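Local coordinates for sulfur oxidation protein soxB (Thermus thermophilus, PDB 2WDD) that hydrolyses the sulfur-sulfur bond of cysteine S-thiosulfonate groups in the sulfur oxidation pathway and carries a two-manganese site, at residues P394-P402 with R500-L511; L139-R150 with F348-H356. All coordinates share one frame; numbering follows the deposited sequence. Where two conformers were deposited one is given.

Contact 1: residues P394-P402 with R500-L511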
loop_
_atom_site.group_PDB
_atom_site.type_symbol
_atom_site.label_atom_id
_atom_site.label_comp_id
_atom_site.label_asym_id
_atom_site.label_seq_id
_atom_site.Cartn_x
_atom_site.Cartn_y
_atom_site.Cartn_z
ATOM N N PRO A 394 22.082 -18.236 -12.795
ATOM C CA PRO A 394 21.806 -19.653 -12.545
ATOM C C PRO A 394 22.407 -20.220 -11.254
ATOM O O PRO A 394 21.922 -21.229 -10.740
ATOM C CB PRO A 394 22.381 -20.349 -13.788
ATOM C CG PRO A 394 22.449 -19.279 -14.839
ATOM C CD PRO A 394 22.730 -18.006 -14.097
ATOM N N GLU A 395 23.435 -19.565 -10.712
ATOM C CA GLU A 395 24.049 -20.016 -9.468
ATOM C C GLU A 395 23.147 -19.783 -8.248
ATOM O O GLU A 395 23.306 -20.437 -7.214
ATOM C CB GLU A 395 25.391 -19.309 -9.262
ATOM C CG GLU A 395 26.248 -19.235 -10.524
ATOM C CD GLU A 395 26.200 -17.873 -11.209
ATOM O OE1 GLU A 395 27.284 -17.341 -11.527
ATOM O OE2 GLU A 395 25.093 -17.356 -11.480
ATOM N N VAL A 396 22.191 -18.864 -8.375
ATOM C CA VAL A 396 21.294 -18.539 -7.262
ATOM C C VAL A 396 20.350 -19.678 -6.917
ATOM O O VAL A 396 19.644 -20.193 -7.795
ATOM C CB VAL A 396 20.518 -17.257 -7.529
ATOM C CG1 VAL A 396 19.490 -17.009 -6.418
ATOM C CG2 VAL A 396 21.469 -16.087 -7.665
ATOM N N GLU A 397 20.289 -20.010 -5.628
ATOM C CA GLU A 397 19.440 -21.086 -5.131
ATOM C C GLU A 397 18.111 -20.616 -4.563
ATOM O O GLU A 397 17.107 -21.308 -4.691
ATOM C CB GLU A 397 20.188 -21.940 -4.109
ATOM C CG GLU A 397 21.396 -22.630 -4.732
ATOM C CD GLU A 397 22.414 -23.093 -3.718
ATOM O OE1 GLU A 397 22.268 -24.224 -3.229
ATOM O OE2 GLU A 397 23.404 -22.368 -3.481
ATOM N N VAL A 398 18.108 -19.443 -3.931
ATOM C CA VAL A 398 16.882 -18.891 -3.360
ATOM C C VAL A 398 16.815 -17.398 -3.671
ATOM O O VAL A 398 17.803 -16.682 -3.522
ATOM C CB VAL A 398 16.800 -19.148 -1.842
ATOM C CG1 VAL A 398 16.506 -20.620 -1.558
ATOM C CG2 VAL A 398 18.079 -18.695 -1.140
ATOM N N VAL A 399 15.645 -16.925 -4.089
ATOM C CA VAL A 399 15.460 -15.502 -4.373
ATOM C C VAL A 399 14.425 -14.955 -3.399
ATOM O O VAL A 399 13.275 -15.406 -3.420
ATOM C CB VAL A 399 14.982 -15.259 -5.813
ATOM C CG1 VAL A 399 14.808 -13.765 -6.076
ATOM C CG2 VAL A 399 15.932 -15.919 -6.841
ATOM N N PHE A 400 14.824 -13.983 -2.575
ATOM C CA PHE A 400 13.907 -13.367 -1.614
ATOM C C PHE A 400 13.324 -12.094 -2.210
ATOM O O PHE A 400 14.051 -11.130 -2.455
ATOM C CB PHE A 400 14.649 -12.999 -0.315
ATOM C CG PHE A 400 15.102 -14.181 0.485
ATOM C CD1 PHE A 400 14.403 -14.577 1.616
ATOM C CD2 PHE A 400 16.256 -14.873 0.141
ATOM C CE1 PHE A 400 14.831 -15.645 2.386
ATOM C CE2 PHE A 400 16.686 -15.953 0.906
ATOM C CZ PHE A 400 15.961 -16.352 2.018
ATOM N N SER A 401 12.010 -12.093 -2.427
ATOM C CA SER A 401 11.318 -10.930 -2.980
ATOM C C SER A 401 10.568 -10.229 -1.866
ATOM O O SER A 401 9.953 -10.877 -1.014
ATOM C CB SER A 401 10.324 -11.367 -4.066
ATOM O OG SER A 401 10.994 -11.750 -5.256
ATOM N N PRO A 402 10.602 -8.889 -1.863
ATOM C CA PRO A 402 9.956 -8.092 -0.814
ATOM C C PRO A 402 8.439 -8.107 -0.955
ATOM O O PRO A 402 7.887 -7.810 -2.026
ATOM C CB PRO A 402 10.506 -6.684 -1.067
ATOM C CG PRO A 402 10.745 -6.646 -2.563
ATOM C CD PRO A 402 11.175 -8.056 -2.938
ATOM N N ARG A 500 24.666 -25.685 5.573
ATOM C CA ARG A 500 25.054 -25.469 4.193
ATOM C C ARG A 500 24.936 -23.999 3.823
ATOM O O ARG A 500 24.027 -23.302 4.284
ATOM C CB ARG A 500 24.153 -26.303 3.274
ATOM C CG ARG A 500 24.437 -26.164 1.783
ATOM C CD ARG A 500 23.400 -26.945 0.980
ATOM N NE ARG A 500 23.795 -27.170 -0.408
ATOM C CZ ARG A 500 23.992 -26.205 -1.300
ATOM N NH1 ARG A 500 23.849 -24.936 -0.954
ATOM N NH2 ARG A 500 24.341 -26.510 -2.543
ATOM N N ARG A 501 25.869 -23.533 3.002
ATOM C CA ARG A 501 25.853 -22.166 2.499
ATOM C C ARG A 501 25.078 -22.203 1.187
ATOM O O ARG A 501 25.394 -22.997 0.297
ATOM C CB ARG A 501 27.279 -21.671 2.219
ATOM C CG ARG A 501 28.097 -21.335 3.454
ATOM C CD ARG A 501 29.192 -20.319 3.134
ATOM N NE ARG A 501 29.739 -20.487 1.789
ATOM C CZ ARG A 501 30.376 -19.533 1.114
ATOM N NH1 ARG A 501 30.547 -18.334 1.655
ATOM N NH2 ARG A 501 30.843 -19.777 -0.104
ATOM N N TYR A 502 24.041 -21.380 1.087
ATOM C CA TYR A 502 23.225 -21.310 -0.116
ATOM C C TYR A 502 23.405 -19.935 -0.733
ATOM O O TYR A 502 23.479 -18.931 -0.012
ATOM C CB TYR A 502 21.747 -21.465 0.249
ATOM C CG TYR A 502 21.352 -22.831 0.759
ATOM C CD1 TYR A 502 20.837 -23.793 -0.103
ATOM C CD2 TYR A 502 21.438 -23.140 2.110
ATOM C CE1 TYR A 502 20.460 -25.038 0.359
ATOM C CE2 TYR A 502 21.059 -24.391 2.587
ATOM C CZ TYR A 502 20.571 -25.334 1.703
ATOM O OH TYR A 502 20.168 -26.568 2.162
ATOM N N LEU A 503 23.454 -19.866 -2.059
ATOM C CA LEU A 503 23.550 -18.561 -2.708
ATOM C C LEU A 503 22.147 -17.975 -2.801
ATOM O O LEU A 503 21.231 -18.585 -3.370
ATOM C CB LEU A 503 24.197 -18.633 -4.092
ATOM C CG LEU A 503 24.374 -17.264 -4.760
ATOM C CD1 LEU A 503 25.236 -16.326 -3.920
ATOM C CD2 LEU A 503 24.950 -17.405 -6.161
ATOM N N ALA A 504 21.987 -16.800 -2.204
ATOM C CA ALA A 504 20.708 -16.129 -2.160
ATOM C C ALA A 504 20.749 -14.847 -2.963
ATOM O O ALA A 504 21.812 -14.297 -3.249
ATOM C CB ALA A 504 20.326 -15.809 -0.720
ATOM N N ALA A 505 19.567 -14.361 -3.312
ATOM C CA ALA A 505 19.453 -13.072 -3.979
ATOM C C ALA A 505 18.309 -12.352 -3.287
ATOM O O ALA A 505 17.376 -12.988 -2.822
ATOM C CB ALA A 505 19.157 -13.241 -5.469
ATOM N N ALA A 506 18.416 -11.037 -3.149
ATOM C CA ALA A 506 17.351 -10.274 -2.495
ATOM C C ALA A 506 17.389 -8.848 -2.984
ATOM O O ALA A 506 18.447 -8.342 -3.342
ATOM C CB ALA A 506 17.535 -10.298 -0.978
ATOM N N TYR A 507 16.239 -8.185 -2.963
ATOM C CA TYR A 507 16.176 -6.774 -3.308
ATOM C C TYR A 507 15.040 -6.152 -2.493
ATOM O O TYR A 507 14.145 -6.863 -2.017
ATOM C CB TYR A 507 15.931 -6.567 -4.815
ATOM C CG TYR A 507 14.525 -6.891 -5.264
ATOM C CD1 TYR A 507 13.580 -5.881 -5.400
ATOM C CD2 TYR A 507 14.159 -8.187 -5.623
ATOM C CE1 TYR A 507 12.302 -6.143 -5.828
ATOM C CE2 TYR A 507 12.851 -8.471 -6.031
ATOM C CZ TYR A 507 11.936 -7.425 -6.140
ATOM O OH TYR A 507 10.642 -7.636 -6.566
ATOM N N GLY A 508 15.106 -4.839 -2.306
ATOM C CA GLY A 508 14.067 -4.092 -1.599
ATOM C C GLY A 508 14.035 -4.219 -0.086
ATOM O O GLY A 508 13.015 -3.881 0.539
ATOM N N GLY A 509 15.136 -4.657 0.524
ATOM C CA GLY A 509 15.187 -4.824 1.962
ATOM C C GLY A 509 16.595 -4.778 2.522
ATOM O O GLY A 509 17.465 -4.093 1.979
ATOM N N ARG A 510 16.810 -5.511 3.607
ATOM C CA ARG A 510 18.091 -5.525 4.309
ATOM C C ARG A 510 18.685 -6.910 4.498
ATOM O O ARG A 510 19.642 -7.075 5.252
ATOM C CB ARG A 510 17.899 -4.945 5.712
ATOM C CG ARG A 510 17.626 -3.480 5.726
ATOM C CD ARG A 510 17.294 -3.027 7.130
ATOM N NE ARG A 510 17.049 -1.604 7.143
ATOM C CZ ARG A 510 16.969 -0.873 8.244
ATOM N NH1 ARG A 510 17.126 -1.440 9.434
ATOM N NH2 ARG A 510 16.755 0.427 8.140
ATOM N N LEU A 511 18.084 -7.921 3.889
ATOM C CA LEU A 511 18.570 -9.272 4.093
ATOM C C LEU A 511 20.067 -9.432 3.811
ATOM O O LEU A 511 20.778 -10.146 4.527
ATOM C CB LEU A 511 17.754 -10.254 3.257
ATOM C CG LEU A 511 18.081 -11.729 3.482
ATOM C CD1 LEU A 511 18.009 -12.077 4.974
ATOM C CD2 LEU A 511 17.108 -12.592 2.664
HETATM O O HOH W 1 9.666 -10.001 -6.716
#
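Leu511 CD2 sits over the centre of the Phe400 ring, 3.4 Å from the ring centroid and 14° off its normal, a CH-pi contact, while Ala505 O lies in the ring plane at the edge. The strands form a parallel pair in a mixed sheet of the 5'-nucleotidase-type C-terminal domain. Just past strand 398-401, Pro402 CD lies over one face of Tyr507, toward the rim, 3.6 Å from the centroid; at the edge, in plane, is a water held by Tyr507 OH and Ser401 OG. Chi1 of Tyr507 (73°) sets CG between backbone N and carbonyl carbon, which carries the ring across to Pro402. Arg500 NH1 stands 3.3 Å above one face of Tyr502, offset toward the rim. Replacing Tyr507 by alanine would probably leave Pro402 without its aromatic platform and that water without one partner. The register rests on Ala505 N to Val398 O and Phe400 N to Ala505 O (2.8 Å, 174° at the hydrogen). Val399 and Ala505 face helix 380-392, Phe400 and Leu511 helix 439-453. The carboxylate of Glu397 is divided: OE1 makes a salt bridge to Arg500 NH1 (2.9 Å), and OE2 takes Leu503 N at 2.9 Å from above the carboxylate plane.

Contact 2: residues L139-R150 with F348-H356; sequences LSLLTRGEAVVR and FLKAQLAPH
Leu139 and Leu142 meet Leu353 through methyl groups, the apolar centre of this contact. Leu139 CD1 lies 3.9 Å from Leu353 CD2, the two side chains crossing at about a right angle, and its other branch reaches Leu349. With CG anti to the backbone N (chi1 177°), Leu139 brings its methyls to the opposing helix although its CB does not point there. Leu142 CD1 approaches the same Leu353 CD2 at 3.8 Å.

Aromatic contacts lie at both ends. Leu142 CD2 stands over the centre of the His356 ring, 4.0 Å from the centroid and 12° off the normal, a CH-pi contact; Pro355 CB occupies the opposite face. Phe348 instead turns its edge to Ala147 O, which is 3.5 Å from CE2, and its CZ touches Arg150 CB at 3.4 Å.

The first segment is two consecutive helices joined by a tight link: helix 139-143 ends in a Schellman motif at Arg144, and Gly145 is the N-cap of the next helix, which runs nearly antiparallel to helix 348-353 (165°). Leu141 lines the pocket of a bound tertiary-butyl alcohol, and the side chain of Leu142 is about 4 Å from such a molecule; Leu142 and Leu353 also touch Leu360 of helix 357-361.

No hydrogen bond crosses the interface; the polar bonds lie within 139-150. Thr143 OG1 donates to Leu139 O (2.8 Å) and accepts Ala147 N, tying the two helices together, while its CG2 and Ala147 CB pack against Gln352 OE1. Arg150 grips Glu146 OE2 side-on through NE and NH2, with that oxygen in the guanidinium plane and 2.8 Å from NE.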
loop_
_atom_site.group_PDB
_atom_site.type_symbol
_atom_site.label_atom_id
_atom_site.label_comp_id
_atom_site.label_asym_id
_atom_site.label_seq_id
_atom_site.Cartn_x
_atom_site.Cartn_y
_atom_site.Cartn_z
ATOM N N LEU A 139 6.509 7.740 -13.431
ATOM C CA LEU A 139 6.422 9.192 -13.330
ATOM C C LEU A 139 7.222 9.696 -12.141
ATOM O O LEU A 139 7.933 10.705 -12.231
ATOM C CB LEU A 139 4.969 9.635 -13.171
ATOM C CG LEU A 139 4.730 11.134 -12.978
ATOM C CD1 LEU A 139 4.967 11.890 -14.291
ATOM C CD2 LEU A 139 3.303 11.370 -12.477
ATOM N N SER A 140 7.104 9.001 -11.017
ATOM C CA SER A 140 7.817 9.409 -9.819
ATOM C C SER A 140 9.328 9.296 -9.975
ATOM O O SER A 140 10.063 10.215 -9.624
ATOM C CB SER A 140 7.383 8.563 -8.619
ATOM O OG SER A 140 8.160 8.881 -7.485
ATOM N N LEU A 141 9.798 8.142 -10.436
ATOM C CA LEU A 141 11.240 7.934 -10.550
ATOM C C LEU A 141 11.861 8.921 -11.524
ATOM O O LEU A 141 12.967 9.416 -11.296
ATOM C CB LEU A 141 11.563 6.503 -10.978
ATOM C CG LEU A 141 11.359 5.425 -9.914
ATOM C CD1 LEU A 141 11.502 4.054 -10.554
ATOM C CD2 LEU A 141 12.324 5.590 -8.750
ATOM N N LEU A 142 11.143 9.203 -12.607
ATOM C CA LEU A 142 11.650 10.115 -13.634
ATOM C C LEU A 142 11.732 11.567 -13.198
ATOM O O LEU A 142 12.382 12.377 -13.862
ATOM C CB LEU A 142 10.808 10.006 -14.903
ATOM C CG LEU A 142 11.045 8.735 -15.729
ATOM C CD1 LEU A 142 9.919 8.499 -16.745
ATOM C CD2 LEU A 142 12.401 8.797 -16.424
ATOM N N THR A 143 11.032 11.911 -12.121
ATOM C CA THR A 143 10.993 13.292 -11.641
ATOM C C THR A 143 11.353 13.405 -10.165
ATOM O O THR A 143 11.147 14.455 -9.545
ATOM C CB THR A 143 9.607 13.910 -11.891
ATOM O OG1 THR A 143 8.616 13.206 -11.114
ATOM C CG2 THR A 143 9.242 13.812 -13.358
ATOM N N ARG A 144 11.856 12.315 -9.590
ATOM C CA ARG A 144 12.160 12.275 -8.166
ATOM C C ARG A 144 10.970 12.797 -7.351
ATOM O O ARG A 144 11.134 13.593 -6.420
ATOM C CB ARG A 144 13.452 13.025 -7.831
ATOM C CG ARG A 144 14.716 12.267 -8.241
ATOM C CD ARG A 144 15.966 13.126 -8.064
ATOM N NE ARG A 144 15.808 14.422 -8.720
ATOM C CZ ARG A 144 16.057 15.590 -8.138
ATOM N NH1 ARG A 144 16.487 15.633 -6.883
ATOM N NH2 ARG A 144 15.879 16.717 -8.811
ATOM N N GLY A 145 9.772 12.346 -7.724
ATOM C CA GLY A 145 8.535 12.697 -7.043
ATOM C C GLY A 145 7.860 13.994 -7.455
ATOM O O GLY A 145 6.681 14.197 -7.175
ATOM N N GLU A 146 8.596 14.880 -8.121
ATOM C CA GLU A 146 8.040 16.183 -8.473
ATOM C C GLU A 146 6.722 16.180 -9.238
ATOM O O GLU A 146 5.821 16.967 -8.936
ATOM C CB GLU A 146 9.075 17.054 -9.184
ATOM C CG GLU A 146 8.521 18.429 -9.557
ATOM C CD GLU A 146 9.533 19.302 -10.281
ATOM O OE1 GLU A 146 10.725 18.935 -10.326
ATOM O OE2 GLU A 146 9.130 20.356 -10.809
ATOM N N ALA A 147 6.609 15.315 -10.240
ATOM C CA ALA A 147 5.400 15.263 -11.053
ATOM C C ALA A 147 4.165 14.871 -10.228
ATOM O O ALA A 147 3.053 15.330 -10.490
ATOM C CB ALA A 147 5.588 14.321 -12.232
ATOM N N VAL A 148 4.360 14.002 -9.241
ATOM C CA VAL A 148 3.243 13.609 -8.390
ATOM C C VAL A 148 2.748 14.795 -7.558
ATOM O O VAL A 148 1.539 14.975 -7.389
ATOM C CB VAL A 148 3.611 12.430 -7.481
ATOM C CG1 VAL A 148 2.378 11.974 -6.685
ATOM C CG2 VAL A 148 4.205 11.292 -8.292
ATOM N N VAL A 149 3.679 15.585 -7.025
ATOM C CA VAL A 149 3.325 16.758 -6.221
ATOM C C VAL A 149 2.590 17.759 -7.102
ATOM O O VAL A 149 1.583 18.346 -6.694
ATOM C CB VAL A 149 4.567 17.410 -5.578
ATOM C CG1 VAL A 149 4.162 18.679 -4.824
ATOM C CG2 VAL A 149 5.277 16.426 -4.647
ATOM N N ARG A 150 3.086 17.953 -8.316
ATOM C CA ARG A 150 2.422 18.876 -9.230
ATOM C C ARG A 150 1.003 18.412 -9.512
ATOM O O ARG A 150 0.089 19.226 -9.627
ATOM C CB ARG A 150 3.219 19.068 -10.525
ATOM C CG ARG A 150 4.517 19.832 -10.297
ATOM C CD ARG A 150 5.183 20.301 -11.587
ATOM N NE ARG A 150 6.416 21.039 -11.304
ATOM C CZ ARG A 150 6.461 22.314 -10.920
ATOM N NH1 ARG A 150 5.344 23.017 -10.803
ATOM N NH2 ARG A 150 7.627 22.892 -10.659
ATOM N N PHE A 348 -1.058 17.517 -18.652
ATOM C CA PHE A 348 0.112 17.572 -17.791
ATOM C C PHE A 348 0.924 16.283 -17.895
ATOM O O PHE A 348 2.142 16.318 -18.018
ATOM C CB PHE A 348 -0.304 17.822 -16.341
ATOM C CG PHE A 348 0.815 17.664 -15.349
ATOM C CD1 PHE A 348 1.809 18.624 -15.246
ATOM C CD2 PHE A 348 0.861 16.565 -14.502
ATOM C CE1 PHE A 348 2.844 18.482 -14.322
ATOM C CE2 PHE A 348 1.887 16.424 -13.573
ATOM C CZ PHE A 348 2.873 17.381 -13.482
ATOM N N LEU A 349 0.244 15.143 -17.828
ATOM C CA LEU A 349 0.926 13.858 -17.927
ATOM C C LEU A 349 1.583 13.704 -19.295
ATOM O O LEU A 349 2.687 13.174 -19.406
ATOM C CB LEU A 349 -0.059 12.713 -17.678
ATOM C CG LEU A 349 -0.557 12.597 -16.235
ATOM C CD1 LEU A 349 -1.671 11.562 -16.149
ATOM C CD2 LEU A 349 0.587 12.252 -15.281
ATOM N N LYS A 350 0.908 14.188 -20.334
ATOM C CA LYS A 350 1.460 14.134 -21.687
ATOM C C LYS A 350 2.739 14.961 -21.760
ATOM O O LYS A 350 3.736 14.535 -22.332
ATOM C CB LYS A 350 0.446 14.665 -22.705
ATOM C CG LYS A 350 0.944 14.659 -24.142
ATOM C CD LYS A 350 -0.141 15.126 -25.104
ATOM C CE LYS A 350 -0.153 14.293 -26.378
ATOM N NZ LYS A 350 -1.340 14.589 -27.227
ATOM N N ALA A 351 2.707 16.149 -21.172
ATOM C CA ALA A 351 3.876 17.018 -21.184
ATOM C C ALA A 351 5.042 16.380 -20.433
ATOM O O ALA A 351 6.177 16.393 -20.901
ATOM C CB ALA A 351 3.530 18.381 -20.590
ATOM N N GLN A 352 4.749 15.812 -19.267
ATOM C CA GLN A 352 5.777 15.193 -18.433
ATOM C C GLN A 352 6.420 13.936 -19.008
ATOM O O GLN A 352 7.610 13.693 -18.803
ATOM C CB GLN A 352 5.193 14.850 -17.061
ATOM C CG GLN A 352 4.820 16.047 -16.235
ATOM C CD GLN A 352 6.037 16.755 -15.692
ATOM O OE1 GLN A 352 6.921 16.133 -15.098
ATOM N NE2 GLN A 352 6.112 18.056 -15.930
ATOM N N LEU A 353 5.630 13.104 -19.674
ATOM C CA LEU A 353 6.152 11.833 -20.157
ATOM C C LEU A 353 6.361 11.676 -21.655
ATOM O O LEU A 353 6.828 10.630 -22.110
ATOM C CB LEU A 353 5.345 10.668 -19.579
ATOM C CG LEU A 353 5.330 10.682 -18.047
ATOM C CD1 LEU A 353 4.345 9.669 -17.482
ATOM C CD2 LEU A 353 6.724 10.459 -17.489
ATOM N N ALA A 354 6.034 12.715 -22.416
ATOM C CA ALA A 354 6.226 12.695 -23.864
ATOM C C ALA A 354 7.636 12.217 -24.230
ATOM O O ALA A 354 7.805 11.336 -25.074
ATOM C CB ALA A 354 5.964 14.078 -24.451
ATOM N N PRO A 355 8.662 12.779 -23.573
ATOM C CA PRO A 355 10.069 12.431 -23.797
ATOM C C PRO A 355 10.404 10.991 -23.412
ATOM O O PRO A 355 11.432 10.452 -23.834
ATOM C CB PRO A 355 10.820 13.380 -22.852
ATOM C CG PRO A 355 9.886 14.489 -22.576
ATOM C CD PRO A 355 8.509 13.919 -22.653
ATOM N N HIS A 356 9.558 10.382 -22.581
ATOM C CA HIS A 356 9.815 9.033 -22.080
ATOM C C HIS A 356 8.795 7.973 -22.469
ATOM O O HIS A 356 8.883 6.835 -22.000
ATOM C CB HIS A 356 9.926 9.052 -20.553
ATOM C CG HIS A 356 10.776 10.162 -20.020
ATOM N ND1 HIS A 356 12.151 10.150 -20.101
ATOM C CD2 HIS A 356 10.446 11.310 -19.382
ATOM C CE1 HIS A 356 12.632 11.245 -19.541
ATOM N NE2 HIS A 356 11.618 11.968 -19.098
#

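In the fold
Contact 1 is the more buried: 11 of its 18 touching residues are buried, against 4 of 10 in contact 2, and it covers 744 Å² rather than 428 Å². They share no element. Contact 1 joins neighbouring strands of one sheet in the C-terminal domain, so backbone hydrogen bonds carry it and a salt bridge closes one end. Contact 2 sets a pair of short helices against helix 343-353 and has no hydrogen bond or salt bridge across it, mainly methyl and ring contacts. Their centres are 33 Å apart, yet each has one side chain within about 12 Å of that of His38, a manganese ligand: Pro402 at about 12 Å and Leu139 at about 11 Å.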